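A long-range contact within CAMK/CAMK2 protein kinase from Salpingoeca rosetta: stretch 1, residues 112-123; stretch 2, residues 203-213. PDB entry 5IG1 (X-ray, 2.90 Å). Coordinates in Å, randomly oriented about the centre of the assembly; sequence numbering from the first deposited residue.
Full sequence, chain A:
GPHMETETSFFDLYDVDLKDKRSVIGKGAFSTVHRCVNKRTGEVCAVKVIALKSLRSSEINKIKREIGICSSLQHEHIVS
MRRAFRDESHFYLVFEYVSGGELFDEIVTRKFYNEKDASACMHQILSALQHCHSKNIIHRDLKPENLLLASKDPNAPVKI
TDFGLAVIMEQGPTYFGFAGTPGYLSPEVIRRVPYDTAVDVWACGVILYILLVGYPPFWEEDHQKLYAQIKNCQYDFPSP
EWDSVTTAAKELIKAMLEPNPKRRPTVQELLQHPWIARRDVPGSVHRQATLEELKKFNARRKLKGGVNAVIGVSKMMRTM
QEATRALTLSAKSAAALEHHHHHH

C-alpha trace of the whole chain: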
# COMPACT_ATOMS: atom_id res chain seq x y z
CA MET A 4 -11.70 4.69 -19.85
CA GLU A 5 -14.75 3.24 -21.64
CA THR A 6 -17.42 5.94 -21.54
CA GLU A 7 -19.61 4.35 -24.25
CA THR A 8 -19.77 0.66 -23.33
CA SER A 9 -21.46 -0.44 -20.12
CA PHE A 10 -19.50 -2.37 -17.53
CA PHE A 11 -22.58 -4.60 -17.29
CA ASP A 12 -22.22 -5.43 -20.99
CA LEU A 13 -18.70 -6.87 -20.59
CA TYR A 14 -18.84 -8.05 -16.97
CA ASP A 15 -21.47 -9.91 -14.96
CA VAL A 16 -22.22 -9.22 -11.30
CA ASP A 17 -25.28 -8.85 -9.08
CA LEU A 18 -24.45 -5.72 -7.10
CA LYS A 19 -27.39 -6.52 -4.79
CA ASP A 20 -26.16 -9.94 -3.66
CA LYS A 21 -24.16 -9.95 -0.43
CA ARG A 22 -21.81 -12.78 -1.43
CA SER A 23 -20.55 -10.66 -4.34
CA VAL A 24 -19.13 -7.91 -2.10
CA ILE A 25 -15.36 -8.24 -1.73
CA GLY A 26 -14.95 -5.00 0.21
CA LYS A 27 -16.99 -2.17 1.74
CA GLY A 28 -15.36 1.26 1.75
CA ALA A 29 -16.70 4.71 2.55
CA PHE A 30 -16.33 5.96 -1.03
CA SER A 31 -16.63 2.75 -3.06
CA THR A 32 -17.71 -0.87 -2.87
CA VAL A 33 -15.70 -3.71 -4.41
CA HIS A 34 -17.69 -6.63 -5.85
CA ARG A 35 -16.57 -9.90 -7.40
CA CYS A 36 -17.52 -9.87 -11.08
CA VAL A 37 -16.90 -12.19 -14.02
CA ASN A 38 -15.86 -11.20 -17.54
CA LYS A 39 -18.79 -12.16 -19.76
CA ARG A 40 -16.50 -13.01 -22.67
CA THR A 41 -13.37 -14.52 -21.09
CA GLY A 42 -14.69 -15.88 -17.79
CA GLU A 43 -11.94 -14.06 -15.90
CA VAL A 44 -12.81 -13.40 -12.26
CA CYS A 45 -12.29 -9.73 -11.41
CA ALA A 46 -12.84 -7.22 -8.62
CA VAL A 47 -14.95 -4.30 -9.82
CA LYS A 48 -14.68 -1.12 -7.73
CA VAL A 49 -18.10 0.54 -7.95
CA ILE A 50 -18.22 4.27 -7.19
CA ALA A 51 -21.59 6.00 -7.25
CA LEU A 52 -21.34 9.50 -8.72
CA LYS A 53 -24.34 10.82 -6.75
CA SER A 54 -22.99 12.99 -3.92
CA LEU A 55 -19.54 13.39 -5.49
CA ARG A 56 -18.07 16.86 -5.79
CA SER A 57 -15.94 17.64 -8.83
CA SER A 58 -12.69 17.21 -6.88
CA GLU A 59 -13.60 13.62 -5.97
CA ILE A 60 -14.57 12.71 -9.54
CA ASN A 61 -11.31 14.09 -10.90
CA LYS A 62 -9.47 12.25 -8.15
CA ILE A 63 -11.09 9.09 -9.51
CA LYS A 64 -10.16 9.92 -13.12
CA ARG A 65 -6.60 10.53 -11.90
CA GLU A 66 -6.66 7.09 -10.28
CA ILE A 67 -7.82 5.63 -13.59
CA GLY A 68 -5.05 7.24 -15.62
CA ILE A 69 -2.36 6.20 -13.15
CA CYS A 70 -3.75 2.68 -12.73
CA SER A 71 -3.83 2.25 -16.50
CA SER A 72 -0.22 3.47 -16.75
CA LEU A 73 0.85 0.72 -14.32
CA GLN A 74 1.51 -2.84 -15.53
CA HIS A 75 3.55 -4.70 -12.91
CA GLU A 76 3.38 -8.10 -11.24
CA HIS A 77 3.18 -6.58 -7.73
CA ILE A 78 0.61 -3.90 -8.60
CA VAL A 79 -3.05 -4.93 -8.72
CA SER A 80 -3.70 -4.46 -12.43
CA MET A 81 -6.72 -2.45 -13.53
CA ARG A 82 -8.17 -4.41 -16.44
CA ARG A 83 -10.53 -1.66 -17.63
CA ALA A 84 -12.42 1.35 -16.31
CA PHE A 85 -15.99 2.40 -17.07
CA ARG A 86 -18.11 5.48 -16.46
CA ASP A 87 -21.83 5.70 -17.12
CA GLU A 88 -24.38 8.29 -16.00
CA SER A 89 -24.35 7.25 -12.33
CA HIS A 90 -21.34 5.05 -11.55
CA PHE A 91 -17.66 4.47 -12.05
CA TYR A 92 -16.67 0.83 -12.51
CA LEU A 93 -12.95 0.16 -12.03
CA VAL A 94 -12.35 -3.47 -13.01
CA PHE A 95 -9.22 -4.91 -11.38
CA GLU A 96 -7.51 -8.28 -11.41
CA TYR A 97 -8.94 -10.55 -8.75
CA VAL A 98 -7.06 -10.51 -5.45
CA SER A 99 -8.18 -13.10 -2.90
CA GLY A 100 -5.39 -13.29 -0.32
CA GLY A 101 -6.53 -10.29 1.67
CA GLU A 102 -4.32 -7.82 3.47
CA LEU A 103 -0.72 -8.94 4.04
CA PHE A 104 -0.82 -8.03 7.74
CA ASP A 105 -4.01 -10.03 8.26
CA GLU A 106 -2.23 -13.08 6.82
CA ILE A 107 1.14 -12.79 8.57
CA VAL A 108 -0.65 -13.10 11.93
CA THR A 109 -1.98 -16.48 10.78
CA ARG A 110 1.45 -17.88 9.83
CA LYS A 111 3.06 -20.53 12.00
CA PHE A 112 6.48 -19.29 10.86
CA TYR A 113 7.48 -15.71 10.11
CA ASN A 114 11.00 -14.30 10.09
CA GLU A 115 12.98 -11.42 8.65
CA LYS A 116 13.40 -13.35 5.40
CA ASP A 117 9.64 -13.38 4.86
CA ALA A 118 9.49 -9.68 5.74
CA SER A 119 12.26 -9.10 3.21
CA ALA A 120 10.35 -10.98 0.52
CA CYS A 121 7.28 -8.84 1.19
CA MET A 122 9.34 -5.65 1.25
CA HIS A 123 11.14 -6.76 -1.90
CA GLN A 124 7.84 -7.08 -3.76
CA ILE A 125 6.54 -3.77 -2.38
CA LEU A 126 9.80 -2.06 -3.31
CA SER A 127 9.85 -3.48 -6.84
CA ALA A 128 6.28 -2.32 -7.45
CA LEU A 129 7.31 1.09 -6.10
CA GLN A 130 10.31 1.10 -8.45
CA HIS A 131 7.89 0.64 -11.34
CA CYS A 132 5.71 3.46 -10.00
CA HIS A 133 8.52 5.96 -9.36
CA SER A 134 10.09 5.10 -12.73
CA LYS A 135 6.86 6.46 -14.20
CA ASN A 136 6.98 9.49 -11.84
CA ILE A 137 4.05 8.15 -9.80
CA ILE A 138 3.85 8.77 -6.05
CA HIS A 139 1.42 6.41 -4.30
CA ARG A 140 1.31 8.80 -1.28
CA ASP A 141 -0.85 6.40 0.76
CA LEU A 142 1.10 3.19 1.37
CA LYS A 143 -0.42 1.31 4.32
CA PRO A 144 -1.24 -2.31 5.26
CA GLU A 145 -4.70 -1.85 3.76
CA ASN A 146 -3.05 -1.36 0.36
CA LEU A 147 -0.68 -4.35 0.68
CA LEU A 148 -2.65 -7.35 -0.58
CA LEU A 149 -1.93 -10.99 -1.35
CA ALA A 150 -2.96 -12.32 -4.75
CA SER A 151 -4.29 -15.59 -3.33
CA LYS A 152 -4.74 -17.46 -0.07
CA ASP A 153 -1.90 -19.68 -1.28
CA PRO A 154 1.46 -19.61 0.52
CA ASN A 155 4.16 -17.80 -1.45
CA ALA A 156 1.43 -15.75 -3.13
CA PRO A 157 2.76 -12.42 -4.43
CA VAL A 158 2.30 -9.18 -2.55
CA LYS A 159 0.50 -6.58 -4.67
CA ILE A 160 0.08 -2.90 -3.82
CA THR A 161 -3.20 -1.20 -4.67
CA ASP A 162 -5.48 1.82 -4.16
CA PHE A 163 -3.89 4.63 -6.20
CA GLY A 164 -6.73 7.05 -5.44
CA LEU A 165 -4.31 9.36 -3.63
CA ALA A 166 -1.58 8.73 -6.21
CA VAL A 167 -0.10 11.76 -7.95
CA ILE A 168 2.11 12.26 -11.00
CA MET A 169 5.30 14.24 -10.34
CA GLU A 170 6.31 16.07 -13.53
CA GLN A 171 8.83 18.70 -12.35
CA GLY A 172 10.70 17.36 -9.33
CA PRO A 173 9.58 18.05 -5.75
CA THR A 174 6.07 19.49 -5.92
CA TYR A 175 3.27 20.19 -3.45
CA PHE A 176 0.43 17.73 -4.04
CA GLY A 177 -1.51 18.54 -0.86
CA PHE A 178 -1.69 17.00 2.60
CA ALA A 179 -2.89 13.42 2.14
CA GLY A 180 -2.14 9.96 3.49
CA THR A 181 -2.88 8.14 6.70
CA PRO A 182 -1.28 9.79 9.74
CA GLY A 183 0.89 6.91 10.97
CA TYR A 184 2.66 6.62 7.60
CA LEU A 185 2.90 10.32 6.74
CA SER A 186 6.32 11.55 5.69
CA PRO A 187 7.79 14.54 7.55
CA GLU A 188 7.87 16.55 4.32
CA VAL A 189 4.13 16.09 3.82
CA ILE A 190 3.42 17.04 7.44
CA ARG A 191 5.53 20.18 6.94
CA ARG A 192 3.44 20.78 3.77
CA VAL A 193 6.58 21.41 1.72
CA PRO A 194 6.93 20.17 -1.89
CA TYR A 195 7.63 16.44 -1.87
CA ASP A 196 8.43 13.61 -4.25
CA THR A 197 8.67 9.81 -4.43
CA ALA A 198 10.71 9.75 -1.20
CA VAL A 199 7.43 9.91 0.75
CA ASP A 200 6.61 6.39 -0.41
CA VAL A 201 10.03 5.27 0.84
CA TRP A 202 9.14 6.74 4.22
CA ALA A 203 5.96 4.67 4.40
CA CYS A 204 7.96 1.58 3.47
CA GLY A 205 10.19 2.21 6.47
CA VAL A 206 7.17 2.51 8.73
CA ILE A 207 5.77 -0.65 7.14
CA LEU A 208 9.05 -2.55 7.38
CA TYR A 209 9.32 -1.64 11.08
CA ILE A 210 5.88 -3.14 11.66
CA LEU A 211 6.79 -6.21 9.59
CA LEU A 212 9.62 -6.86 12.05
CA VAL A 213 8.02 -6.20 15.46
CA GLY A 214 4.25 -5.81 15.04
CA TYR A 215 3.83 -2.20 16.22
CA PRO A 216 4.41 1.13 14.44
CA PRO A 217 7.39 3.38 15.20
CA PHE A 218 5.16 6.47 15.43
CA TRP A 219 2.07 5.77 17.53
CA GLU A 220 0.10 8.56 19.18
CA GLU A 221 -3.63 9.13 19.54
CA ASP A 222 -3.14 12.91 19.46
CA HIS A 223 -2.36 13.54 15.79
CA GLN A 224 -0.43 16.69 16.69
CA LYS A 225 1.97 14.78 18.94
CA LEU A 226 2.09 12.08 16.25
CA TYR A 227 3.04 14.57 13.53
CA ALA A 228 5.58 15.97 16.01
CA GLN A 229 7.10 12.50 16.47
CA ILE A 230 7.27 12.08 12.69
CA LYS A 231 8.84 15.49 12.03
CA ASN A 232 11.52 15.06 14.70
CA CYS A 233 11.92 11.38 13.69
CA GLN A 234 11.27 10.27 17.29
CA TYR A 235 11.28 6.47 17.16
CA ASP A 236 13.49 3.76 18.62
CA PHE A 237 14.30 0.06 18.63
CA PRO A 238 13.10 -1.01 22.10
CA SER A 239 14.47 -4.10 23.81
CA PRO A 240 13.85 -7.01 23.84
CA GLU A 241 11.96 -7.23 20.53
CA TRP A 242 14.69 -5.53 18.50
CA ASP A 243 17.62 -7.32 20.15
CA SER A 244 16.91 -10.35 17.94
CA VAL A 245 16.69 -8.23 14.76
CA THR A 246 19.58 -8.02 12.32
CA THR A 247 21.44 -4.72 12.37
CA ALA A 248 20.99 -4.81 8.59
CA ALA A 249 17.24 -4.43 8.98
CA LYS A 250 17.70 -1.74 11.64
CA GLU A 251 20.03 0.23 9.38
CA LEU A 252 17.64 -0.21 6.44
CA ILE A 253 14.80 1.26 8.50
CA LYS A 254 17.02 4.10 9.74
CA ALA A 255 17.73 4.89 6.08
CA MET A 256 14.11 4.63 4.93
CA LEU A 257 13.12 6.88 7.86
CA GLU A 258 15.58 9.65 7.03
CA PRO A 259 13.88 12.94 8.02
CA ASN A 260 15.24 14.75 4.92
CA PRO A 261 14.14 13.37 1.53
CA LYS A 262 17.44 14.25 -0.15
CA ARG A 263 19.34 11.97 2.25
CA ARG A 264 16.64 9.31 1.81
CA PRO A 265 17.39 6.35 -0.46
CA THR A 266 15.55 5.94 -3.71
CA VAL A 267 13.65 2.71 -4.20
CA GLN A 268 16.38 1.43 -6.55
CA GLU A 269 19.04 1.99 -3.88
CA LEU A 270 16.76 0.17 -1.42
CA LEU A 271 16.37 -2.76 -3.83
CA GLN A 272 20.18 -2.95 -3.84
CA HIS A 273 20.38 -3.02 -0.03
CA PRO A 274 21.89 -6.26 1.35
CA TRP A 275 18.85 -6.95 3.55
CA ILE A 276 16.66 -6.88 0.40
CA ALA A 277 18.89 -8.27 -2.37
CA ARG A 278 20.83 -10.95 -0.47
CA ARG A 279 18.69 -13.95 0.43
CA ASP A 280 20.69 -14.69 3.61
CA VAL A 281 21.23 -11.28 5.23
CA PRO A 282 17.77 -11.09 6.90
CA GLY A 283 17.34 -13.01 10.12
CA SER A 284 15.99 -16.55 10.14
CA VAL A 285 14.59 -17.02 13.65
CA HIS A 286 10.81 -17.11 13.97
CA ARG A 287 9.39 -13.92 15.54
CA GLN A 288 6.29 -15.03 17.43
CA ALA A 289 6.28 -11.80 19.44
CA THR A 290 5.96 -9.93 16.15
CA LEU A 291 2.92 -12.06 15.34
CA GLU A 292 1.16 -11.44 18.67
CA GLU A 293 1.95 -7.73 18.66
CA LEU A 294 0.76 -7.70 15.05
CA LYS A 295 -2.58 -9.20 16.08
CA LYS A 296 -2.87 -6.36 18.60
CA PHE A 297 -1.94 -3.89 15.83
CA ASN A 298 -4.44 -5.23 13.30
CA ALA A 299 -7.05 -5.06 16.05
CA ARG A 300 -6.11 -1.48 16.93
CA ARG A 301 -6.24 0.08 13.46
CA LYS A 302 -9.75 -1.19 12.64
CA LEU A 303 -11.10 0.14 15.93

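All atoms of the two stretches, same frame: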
# COMPACT_ATOMS: atom_id res chain seq x y z
N PHE A 112 5.07 -19.63 10.95
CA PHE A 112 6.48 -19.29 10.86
C PHE A 112 6.60 -17.98 10.11
O PHE A 112 6.07 -17.84 9.00
CB PHE A 112 7.28 -20.39 10.16
CG PHE A 112 8.75 -20.09 10.04
CD1 PHE A 112 9.61 -20.31 11.11
CD2 PHE A 112 9.28 -19.62 8.85
CE1 PHE A 112 10.96 -20.05 11.00
CE2 PHE A 112 10.63 -19.35 8.74
CZ PHE A 112 11.47 -19.56 9.81
N TYR A 113 7.30 -17.02 10.71
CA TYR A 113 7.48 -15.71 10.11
C TYR A 113 8.79 -15.15 10.64
O TYR A 113 8.99 -15.08 11.86
CB TYR A 113 6.31 -14.78 10.45
CG TYR A 113 6.48 -13.36 9.97
CD1 TYR A 113 6.35 -13.05 8.63
CD2 TYR A 113 6.76 -12.34 10.86
CE1 TYR A 113 6.50 -11.75 8.19
CE2 TYR A 113 6.92 -11.04 10.43
CZ TYR A 113 6.79 -10.75 9.09
OH TYR A 113 6.95 -9.45 8.65
N ASN A 114 9.68 -14.78 9.73
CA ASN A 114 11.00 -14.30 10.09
C ASN A 114 11.36 -13.13 9.20
O ASN A 114 10.59 -12.73 8.32
CB ASN A 114 12.03 -15.43 9.99
CG ASN A 114 12.12 -16.02 8.60
OD1 ASN A 114 11.24 -15.83 7.77
ND2 ASN A 114 13.20 -16.77 8.35
N GLU A 115 12.55 -12.57 9.43
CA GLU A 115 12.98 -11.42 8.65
C GLU A 115 13.05 -11.73 7.17
O GLU A 115 12.89 -10.83 6.35
CB GLU A 115 14.35 -10.92 9.12
CG GLU A 115 14.38 -10.22 10.45
CD GLU A 115 15.75 -9.65 10.73
OE1 GLU A 115 16.49 -9.43 9.74
OE2 GLU A 115 16.10 -9.43 11.91
N LYS A 116 13.33 -12.99 6.81
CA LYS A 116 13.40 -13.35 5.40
C LYS A 116 12.05 -13.19 4.72
O LYS A 116 11.97 -12.66 3.61
CB LYS A 116 13.93 -14.77 5.25
CG LYS A 116 15.35 -14.96 5.76
CD LYS A 116 15.83 -16.38 5.55
CE LYS A 116 17.15 -16.64 6.25
NZ LYS A 116 18.23 -15.77 5.71
N ASP A 117 10.98 -13.63 5.39
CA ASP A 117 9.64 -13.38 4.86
C ASP A 117 9.36 -11.89 4.74
O ASP A 117 8.86 -11.41 3.71
CB ASP A 117 8.59 -14.05 5.75
CG ASP A 117 8.77 -15.55 5.83
OD1 ASP A 117 9.63 -16.08 5.11
OD2 ASP A 117 8.03 -16.20 6.61
N ALA A 118 9.70 -11.13 5.78
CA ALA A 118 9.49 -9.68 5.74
C ALA A 118 10.28 -9.04 4.62
O ALA A 118 9.85 -8.04 4.03
CB ALA A 118 9.86 -9.06 7.09
N SER A 119 11.43 -9.61 4.29
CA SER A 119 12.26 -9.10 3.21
C SER A 119 11.70 -9.48 1.85
O SER A 119 11.89 -8.74 0.89
CB SER A 119 13.69 -9.63 3.36
OG SER A 119 14.56 -9.06 2.39
N ALA A 120 11.03 -10.63 1.76
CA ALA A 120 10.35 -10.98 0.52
C ALA A 120 9.18 -10.04 0.27
O ALA A 120 9.00 -9.52 -0.84
CB ALA A 120 9.88 -12.43 0.58
N CYS A 121 8.37 -9.80 1.31
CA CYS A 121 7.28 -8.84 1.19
C CYS A 121 7.81 -7.46 0.80
O CYS A 121 7.35 -6.85 -0.17
CB CYS A 121 6.52 -8.76 2.52
SG CYS A 121 5.72 -10.29 3.01
N MET A 122 8.81 -6.97 1.54
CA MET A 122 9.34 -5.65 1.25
C MET A 122 9.99 -5.61 -0.12
O MET A 122 10.01 -4.56 -0.76
CB MET A 122 10.34 -5.23 2.32
CG MET A 122 9.68 -4.66 3.55
SD MET A 122 8.75 -3.20 3.08
CE MET A 122 10.03 -2.29 2.22
N HIS A 123 10.56 -6.72 -0.56
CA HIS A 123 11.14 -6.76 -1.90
C HIS A 123 10.06 -6.55 -2.95
O HIS A 123 10.23 -5.76 -3.88
CB HIS A 123 11.86 -8.08 -2.13
CG HIS A 123 12.41 -8.23 -3.51
ND1 HIS A 123 13.71 -7.91 -3.84
CD2 HIS A 123 11.82 -8.64 -4.66
CE1 HIS A 123 13.90 -8.13 -5.13
NE2 HIS A 123 12.77 -8.57 -5.65
N ALA A 203 6.97 5.64 4.00
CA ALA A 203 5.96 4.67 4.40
C ALA A 203 6.54 3.27 4.45
O ALA A 203 6.27 2.52 5.40
CB ALA A 203 4.77 4.73 3.44
N CYS A 204 7.37 2.91 3.47
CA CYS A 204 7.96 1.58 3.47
C CYS A 204 8.71 1.32 4.76
O CYS A 204 8.53 0.28 5.41
CB CYS A 204 8.86 1.39 2.25
SG CYS A 204 7.97 1.09 0.73
N GLY A 205 9.52 2.29 5.19
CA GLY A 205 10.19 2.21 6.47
C GLY A 205 9.21 1.90 7.57
O GLY A 205 9.35 0.89 8.27
N VAL A 206 8.17 2.72 7.69
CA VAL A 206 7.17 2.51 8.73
C VAL A 206 6.57 1.13 8.60
O VAL A 206 6.33 0.44 9.60
CB VAL A 206 6.09 3.61 8.65
CG1 VAL A 206 5.09 3.44 9.77
CG2 VAL A 206 6.73 4.98 8.70
N ILE A 207 6.34 0.68 7.36
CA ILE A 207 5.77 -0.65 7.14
C ILE A 207 6.78 -1.72 7.54
O ILE A 207 6.45 -2.67 8.27
CB ILE A 207 5.34 -0.79 5.67
CG1 ILE A 207 4.15 0.12 5.38
CG2 ILE A 207 5.03 -2.23 5.32
CD1 ILE A 207 3.81 0.19 3.91
N LEU A 208 8.03 -1.55 7.11
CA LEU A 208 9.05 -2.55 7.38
C LEU A 208 9.21 -2.75 8.89
O LEU A 208 9.19 -3.88 9.39
CB LEU A 208 10.37 -2.15 6.72
CG LEU A 208 11.60 -3.00 7.03
CD1 LEU A 208 11.28 -4.48 6.81
CD2 LEU A 208 12.78 -2.57 6.17
N TYR A 209 9.35 -1.64 9.62
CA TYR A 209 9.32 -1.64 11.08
C TYR A 209 8.22 -2.55 11.61
O TYR A 209 8.49 -3.49 12.37
CB TYR A 209 9.12 -0.20 11.57
CG TYR A 209 9.40 0.05 13.03
CD1 TYR A 209 8.45 -0.24 14.00
CD2 TYR A 209 10.59 0.62 13.44
CE1 TYR A 209 8.69 0.01 15.34
CE2 TYR A 209 10.84 0.88 14.78
CZ TYR A 209 9.88 0.57 15.72
OH TYR A 209 10.13 0.81 17.05
N ILE A 210 6.98 -2.31 11.19
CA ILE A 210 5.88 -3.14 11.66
C ILE A 210 6.15 -4.60 11.32
O ILE A 210 6.10 -5.48 12.19
CB ILE A 210 4.54 -2.66 11.07
CG1 ILE A 210 4.38 -1.16 11.33
CG2 ILE A 210 3.39 -3.41 11.69
CD1 ILE A 210 3.24 -0.52 10.57
N LEU A 211 6.50 -4.86 10.06
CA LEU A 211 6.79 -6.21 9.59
C LEU A 211 7.78 -6.94 10.50
O LEU A 211 7.75 -8.17 10.57
CB LEU A 211 7.34 -6.17 8.16
CG LEU A 211 6.35 -5.92 7.02
CD1 LEU A 211 7.05 -5.94 5.66
CD2 LEU A 211 5.25 -6.96 7.06
N LEU A 212 8.64 -6.20 11.20
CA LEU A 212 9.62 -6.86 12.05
C LEU A 212 9.14 -7.07 13.48
O LEU A 212 9.46 -8.10 14.07
CB LEU A 212 10.92 -6.04 12.06
CG LEU A 212 11.55 -5.89 10.67
CD1 LEU A 212 12.91 -5.23 10.74
CD2 LEU A 212 11.63 -7.25 9.99
N VAL A 213 8.36 -6.14 14.04
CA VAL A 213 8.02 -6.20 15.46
C VAL A 213 6.54 -6.15 15.74
O VAL A 213 6.13 -6.47 16.87
CB VAL A 213 8.74 -5.09 16.27
CG1 VAL A 213 10.26 -5.35 16.34
CG2 VAL A 213 8.44 -3.70 15.70

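Met122 and Leu211 give the most surface to this contact, which is small, 415 Å² summed over both sides, and largely apolar. With all three chi angles in m, the Met122 side chain runs along the partner helix: its CG lies 3.6 Å from Leu208 CD1 and also 3.6 Å from Leu211 CD1, its SD is 4.4 Å from Ile207 CG2, and its CE reaches Cys204 CB at 3.9 Å. One flexible chain thus touches residues spread over two turns of the opposing helix. The two helices, 115-123 and 203-213, pack in a nearly antiparallel arrangement (154° between their N-to-C directions), with axes approaching to 9.5 Å; touching residues are at least 82 positions apart in the sequence.

Leu211 is in turn shared by several residues of the first stretch. Its CD1 also packs 4.3 Å from Cys121 CB, while its CB meets Ala118 CB at 4.0 Å. The small side chain of Ala118 points toward the partner, and here the backbones come close, 5.8 Å between Ala118 CA and Leu211 CA. Ala118 CB also touches Leu212 CD2 at 3.8 Å. Leu212 leaves its helix sideways, but the end of its side chain comes nearer, so that the same CD2 lies 4.1 Å from Glu115 CG. This contact uses the aliphatic part of Glu115; its carboxylate oxygens are hydrogen-bonded elsewhere in the structure.

The polar edge is formed by Tyr113, in the loop before the first helix. Its chi1 is t, and its OH donates a very short hydrogen bond of 2.4 Å to Leu211 O, which lies near the ring plane at the ring edge. Tyr113 OH is also 3.3 Å from Leu211 CB. Next to it, Asn114 points away from the contact and caps the helix: Asp117 N donates to Asn114 OD1 at 3.3 Å.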